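Side-chain contacts in phenazine biosynthesis protein, PhzF family (Bacillus anthracis, PDB 3EDN), which probably acts as an isomerase of the PhzF family, built on the diaminopimelate epimerase-like fold, with a substrate that is not established: residues I24-D29 with R87-E92; S49-S54 with V78-A83. All coordinates share one frame; numbering follows the deposited sequence.

Interaction 1 (I24-D29 with R87-E92); sequences IVLDAD and RGLLEE. With SO4 (sulfate ion), chain D.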
# COMPACT_ATOMS: atom_id res chain seq x y z
N ILE A 24 -8.45 2.16 14.59
CA ILE A 24 -8.44 0.84 13.97
C ILE A 24 -9.36 0.79 12.76
O ILE A 24 -10.52 1.19 12.82
CB ILE A 24 -8.93 -0.25 14.96
CG1 ILE A 24 -8.23 -0.17 16.32
CG2 ILE A 24 -8.78 -1.65 14.36
CD1 ILE A 24 -8.98 -0.92 17.41
N VAL A 25 -8.81 0.32 11.66
CA VAL A 25 -9.61 -0.13 10.52
C VAL A 25 -9.54 -1.67 10.54
O VAL A 25 -8.49 -2.26 10.31
CB VAL A 25 -9.09 0.45 9.20
CG1 VAL A 25 -9.83 -0.16 7.98
CG2 VAL A 25 -9.23 1.97 9.24
N LEU A 26 -10.68 -2.29 10.83
CA LEU A 26 -10.75 -3.73 11.10
C LEU A 26 -10.52 -4.62 9.88
O LEU A 26 -10.13 -5.76 10.05
CB LEU A 26 -12.10 -4.08 11.73
CG LEU A 26 -12.40 -3.50 13.13
CD1 LEU A 26 -13.88 -3.71 13.45
CD2 LEU A 26 -11.53 -4.17 14.16
N ASP A 27 -10.82 -4.11 8.68
CA ASP A 27 -10.47 -4.83 7.45
C ASP A 27 -10.02 -3.81 6.42
O ASP A 27 -10.83 -3.10 5.84
CB ASP A 27 -11.62 -5.70 6.93
CG ASP A 27 -11.28 -6.41 5.62
OD1 ASP A 27 -10.21 -6.14 5.03
OD2 ASP A 27 -12.09 -7.27 5.19
N ALA A 28 -8.71 -3.71 6.25
CA ALA A 28 -8.10 -2.69 5.40
C ALA A 28 -7.69 -3.23 4.04
O ALA A 28 -6.94 -2.58 3.32
CB ALA A 28 -6.87 -2.08 6.13
N ASP A 29 -8.18 -4.42 3.68
CA ASP A 29 -7.75 -5.03 2.41
C ASP A 29 -8.20 -4.24 1.19
O ASP A 29 -7.67 -4.46 0.10
CB ASP A 29 -8.20 -6.50 2.30
CG ASP A 29 -7.28 -7.47 3.07
OD1 ASP A 29 -6.10 -7.14 3.31
OD2 ASP A 29 -7.77 -8.57 3.45
N ARG A 87 -14.92 -8.64 19.22
CA ARG A 87 -15.97 -8.48 18.20
C ARG A 87 -16.32 -9.77 17.48
O ARG A 87 -17.23 -9.77 16.64
CB ARG A 87 -15.57 -7.42 17.17
CG ARG A 87 -15.53 -6.05 17.79
CD ARG A 87 -15.15 -4.91 16.86
NE ARG A 87 -15.53 -3.70 17.56
CZ ARG A 87 -16.69 -3.07 17.40
NH1 ARG A 87 -17.54 -3.46 16.45
NH2 ARG A 87 -16.96 -2.01 18.14
N GLY A 88 -15.62 -10.85 17.77
CA GLY A 88 -15.86 -12.12 17.08
C GLY A 88 -15.22 -12.24 15.71
O GLY A 88 -15.70 -12.97 14.84
N LEU A 89 -14.11 -11.52 15.53
CA LEU A 89 -13.46 -11.39 14.22
C LEU A 89 -12.20 -12.23 14.09
O LEU A 89 -11.53 -12.17 13.05
CB LEU A 89 -13.15 -9.91 13.92
CG LEU A 89 -14.39 -9.02 13.83
CD1 LEU A 89 -14.00 -7.54 13.75
CD2 LEU A 89 -15.22 -9.40 12.60
N LEU A 90 -11.90 -13.02 15.13
CA LEU A 90 -10.75 -13.94 15.12
C LEU A 90 -11.17 -15.41 15.17
O LEU A 90 -12.28 -15.73 15.57
CB LEU A 90 -9.86 -13.67 16.34
CG LEU A 90 -9.11 -12.34 16.40
CD1 LEU A 90 -8.23 -12.28 17.63
CD2 LEU A 90 -8.29 -12.10 15.14
N GLU A 91 -10.25 -16.29 14.79
CA GLU A 91 -10.46 -17.72 14.97
C GLU A 91 -10.46 -18.12 16.46
O GLU A 91 -10.01 -17.34 17.32
CB GLU A 91 -9.41 -18.53 14.20
CG GLU A 91 -9.53 -18.40 12.67
CD GLU A 91 -8.75 -19.48 11.92
OE1 GLU A 91 -9.03 -20.69 12.13
OE2 GLU A 91 -7.88 -19.12 11.10
N GLU A 92 -10.99 -19.31 16.75
CA GLU A 92 -11.02 -19.85 18.12
C GLU A 92 -9.66 -20.37 18.53
O GLU A 92 -9.41 -21.58 18.48
CB GLU A 92 -12.00 -21.01 18.23
CG GLU A 92 -13.46 -20.67 18.04
CD GLU A 92 -14.32 -21.91 18.06
OE1 GLU A 92 -14.25 -22.69 17.07
OE2 GLU A 92 -15.06 -22.09 19.06
S SO4 D . -20.42 -1.67 17.85
O1 SO4 D . -19.75 -2.00 19.10
O2 SO4 D . -21.17 -2.81 17.35
O3 SO4 D . -21.37 -0.58 18.08
O4 SO4 D . -19.45 -1.25 16.85

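Interaction 2 (S49-S54 with V78-A83); sequences SFVLSS and VGTIYA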
# COMPACT_ATOMS: atom_id res chain seq x y z
N SER A 49 -4.14 1.75 13.26
CA SER A 49 -3.74 0.45 12.70
C SER A 49 -4.72 -0.08 11.66
O SER A 49 -5.93 0.20 11.70
CB SER A 49 -3.60 -0.65 13.77
OG SER A 49 -2.79 -0.27 14.87
N PHE A 50 -4.18 -0.89 10.76
CA PHE A 50 -4.92 -1.41 9.62
C PHE A 50 -4.72 -2.92 9.56
O PHE A 50 -3.59 -3.39 9.50
CB PHE A 50 -4.38 -0.75 8.36
CG PHE A 50 -4.60 0.73 8.36
CD1 PHE A 50 -5.74 1.25 7.76
CD2 PHE A 50 -3.71 1.60 8.97
CE1 PHE A 50 -5.99 2.61 7.76
CE2 PHE A 50 -3.96 2.97 8.99
CZ PHE A 50 -5.09 3.47 8.38
N VAL A 51 -5.83 -3.66 9.61
CA VAL A 51 -5.77 -5.13 9.64
C VAL A 51 -5.86 -5.68 8.23
O VAL A 51 -6.78 -5.33 7.49
CB VAL A 51 -6.91 -5.69 10.50
CG1 VAL A 51 -6.89 -7.22 10.54
CG2 VAL A 51 -6.84 -5.11 11.93
N LEU A 52 -4.90 -6.52 7.87
CA LEU A 52 -4.67 -6.94 6.47
C LEU A 52 -4.48 -8.44 6.36
O LEU A 52 -4.25 -9.14 7.35
CB LEU A 52 -3.41 -6.24 5.95
CG LEU A 52 -3.55 -4.72 5.94
CD1 LEU A 52 -2.21 -3.99 5.98
CD2 LEU A 52 -4.31 -4.31 4.70
N SER A 53 -4.58 -8.95 5.13
CA SER A 53 -4.34 -10.37 4.87
C SER A 53 -2.83 -10.63 4.85
O SER A 53 -2.05 -9.75 4.54
CB SER A 53 -4.96 -10.80 3.53
OG SER A 53 -6.38 -10.79 3.59
N SER A 54 -2.44 -11.87 5.18
CA SER A 54 -1.02 -12.24 5.23
C SER A 54 -0.77 -13.57 4.55
O SER A 54 -1.58 -14.47 4.69
CB SER A 54 -0.52 -12.36 6.68
OG SER A 54 0.85 -12.73 6.70
N VAL A 78 -2.19 -4.08 20.94
CA VAL A 78 -3.09 -4.42 22.03
C VAL A 78 -4.54 -4.01 21.72
O VAL A 78 -5.45 -4.83 21.82
CB VAL A 78 -2.63 -3.80 23.36
CG1 VAL A 78 -3.76 -3.83 24.42
CG2 VAL A 78 -1.37 -4.50 23.86
N GLY A 79 -4.75 -2.75 21.35
CA GLY A 79 -6.11 -2.30 21.06
C GLY A 79 -6.74 -3.06 19.91
O GLY A 79 -7.92 -3.45 19.95
N THR A 80 -5.96 -3.30 18.87
CA THR A 80 -6.50 -3.91 17.64
C THR A 80 -6.84 -5.38 17.85
O THR A 80 -7.94 -5.83 17.48
CB THR A 80 -5.55 -3.73 16.45
OG1 THR A 80 -5.36 -2.33 16.20
CG2 THR A 80 -6.12 -4.38 15.18
N ILE A 81 -5.93 -6.14 18.45
CA ILE A 81 -6.24 -7.54 18.69
C ILE A 81 -7.38 -7.67 19.71
O ILE A 81 -8.25 -8.52 19.56
CB ILE A 81 -5.02 -8.35 19.12
CG1 ILE A 81 -3.90 -8.22 18.09
CG2 ILE A 81 -5.40 -9.83 19.33
CD1 ILE A 81 -4.34 -8.52 16.67
N TYR A 82 -7.39 -6.83 20.74
CA TYR A 82 -8.52 -6.84 21.66
C TYR A 82 -9.85 -6.63 20.90
O TYR A 82 -10.84 -7.34 21.12
CB TYR A 82 -8.36 -5.74 22.72
CG TYR A 82 -9.52 -5.71 23.68
CD1 TYR A 82 -9.50 -6.44 24.87
CD2 TYR A 82 -10.67 -4.98 23.37
CE1 TYR A 82 -10.58 -6.43 25.73
CE2 TYR A 82 -11.75 -4.95 24.24
CZ TYR A 82 -11.70 -5.68 25.41
OH TYR A 82 -12.80 -5.65 26.24
N ALA A 83 -9.89 -5.62 20.03
CA ALA A 83 -11.11 -5.34 19.29
C ALA A 83 -11.51 -6.51 18.39
O ALA A 83 -12.67 -6.92 18.36
CB ALA A 83 -10.94 -4.07 18.48

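Interaction 1 (I24-D29 with R87-E92)
Leu26 and Leu89 mark the closest approach of the two backbones, yet their CA atoms stay 8.7 Å apart, so the segments meet through side chains alone. Segment 24-29 leaves its strand after Val25 and runs on as loop, whereas 87-92 has no regular structure. Gly88, with positive phi (80°), closes helix 74-86 in a Schellman motif and turns the chain so that Arg87 and Leu89 both face Leu26. One methyl does most of the touching: Leu26 CD1 lies 3.8 Å from Arg87 CD and also 3.8 Å from Leu89 CD1. The leucine crosses each of these two side chains at about a right angle, and its other methyl, CD2, adds a looser contact to Leu89 CD1. Arg87 meets Leu26 chiefly with its aliphatic stem, at CD, and Leu26 CD1 lies obliquely to the guanidinium. From CG to NE the chain is extended (chi2 -180°, chi3 165°), which carries the guanidinium past the leucine. There NH1 and NH2 both donate to O4 of a sulfate, which lies at the edge of the group and in its plane, each nitrogen 2.9 Å from O4. A weak bond from NH2 to O1 completes the grip, while NE is hydrogen-bonded to Tyr9 OH, a second tie that helps fix the rotation of the group. The sulfate probably comes from the crystallisation liquor. After Leu26, Asp27 OD1 accepts from Asp29 N at 3.0 Å, the N-H coming nearly along the C-O axis; this makes an Asx turn. The contact is a small apolar patch at the surface, joining the loop that follows strand 20-25 to the turn just after helix 74-86. Phe7 of strand 3-11 touches both Leu26 and Arg87, and Leu89 rests back on Leu84 of the helix.

Interaction 2 (S49-S54 with V78-A83)
Thr80 meets Val51 and Ser49 with its two different branches, its methyl against the valine and its hydroxyl against the serine. The apolar part is a methyl pair: Val51 CG2 sits 3.4 Å from Thr80 CG2, tighter than ordinary van der Waals contact, and the two side chains slide past each other in opposite directions. With CG1 of Val51 anti to the backbone N (chi1 179°), CG2 lies beside that N and is the methyl that reaches Thr80. The second part sets a hydroxyl against carbon: Thr80 OG1 comes within 3.4 Å of Ser49 CB. Ser49 OG is 3.6 Å from the same Thr80 OG1, a near neighbour; each hydroxyl has its own hydrogen-bond partner close by in the chain. Thr80 OG1, beside its backbone N (chi1 -60°), donates back to Gly76 O, one helical turn earlier, and Ser49 OG bonds to Glu47 OE2. Those bonds settle the polar atoms locally, and the same chi1 that brings OG1 back to Gly76 O points Thr80 CG2 at the strand. All three residues are buried between strand 48-52 and helix 74-86, with Met61 of the adjacent strand 59-64 touching both Ser49 and Thr80, and Ile24 of strand 20-25 also reaching Thr80. Phe50, between the two touching strand residues, has its side chain directed away from the helix. Chemically, this helix-on-sheet seam depends on close fit and on internally satisfied hydroxyls, and the strand and helix exchange neither charge nor hydrogen bonds across it.

Overall arrangement
Interaction 2 is nested within the loop that interaction 1 closes, and their centres lie about 6 Å apart. Strands 20-25 and 48-52 run parallel as neighbours, and the pairing carries on into the loop, where Ala28 N and Val51 O, 2.8 Å apart, make a probable hydrogen bond. Beyond it, Asp29 OD2 and Ser53 OG, 2.6 Å apart, make another between side chains. Helix 74-86 serves both contacts: its middle carries the buried interaction 2, and the loop leaving its C-terminal end carries the surface interaction 1. Arg60 of the second subunit bonds to Asp29 O, so this edge also reaches the dimer partner. A magnesium ion lies about 11 Å from the Val51 side chain.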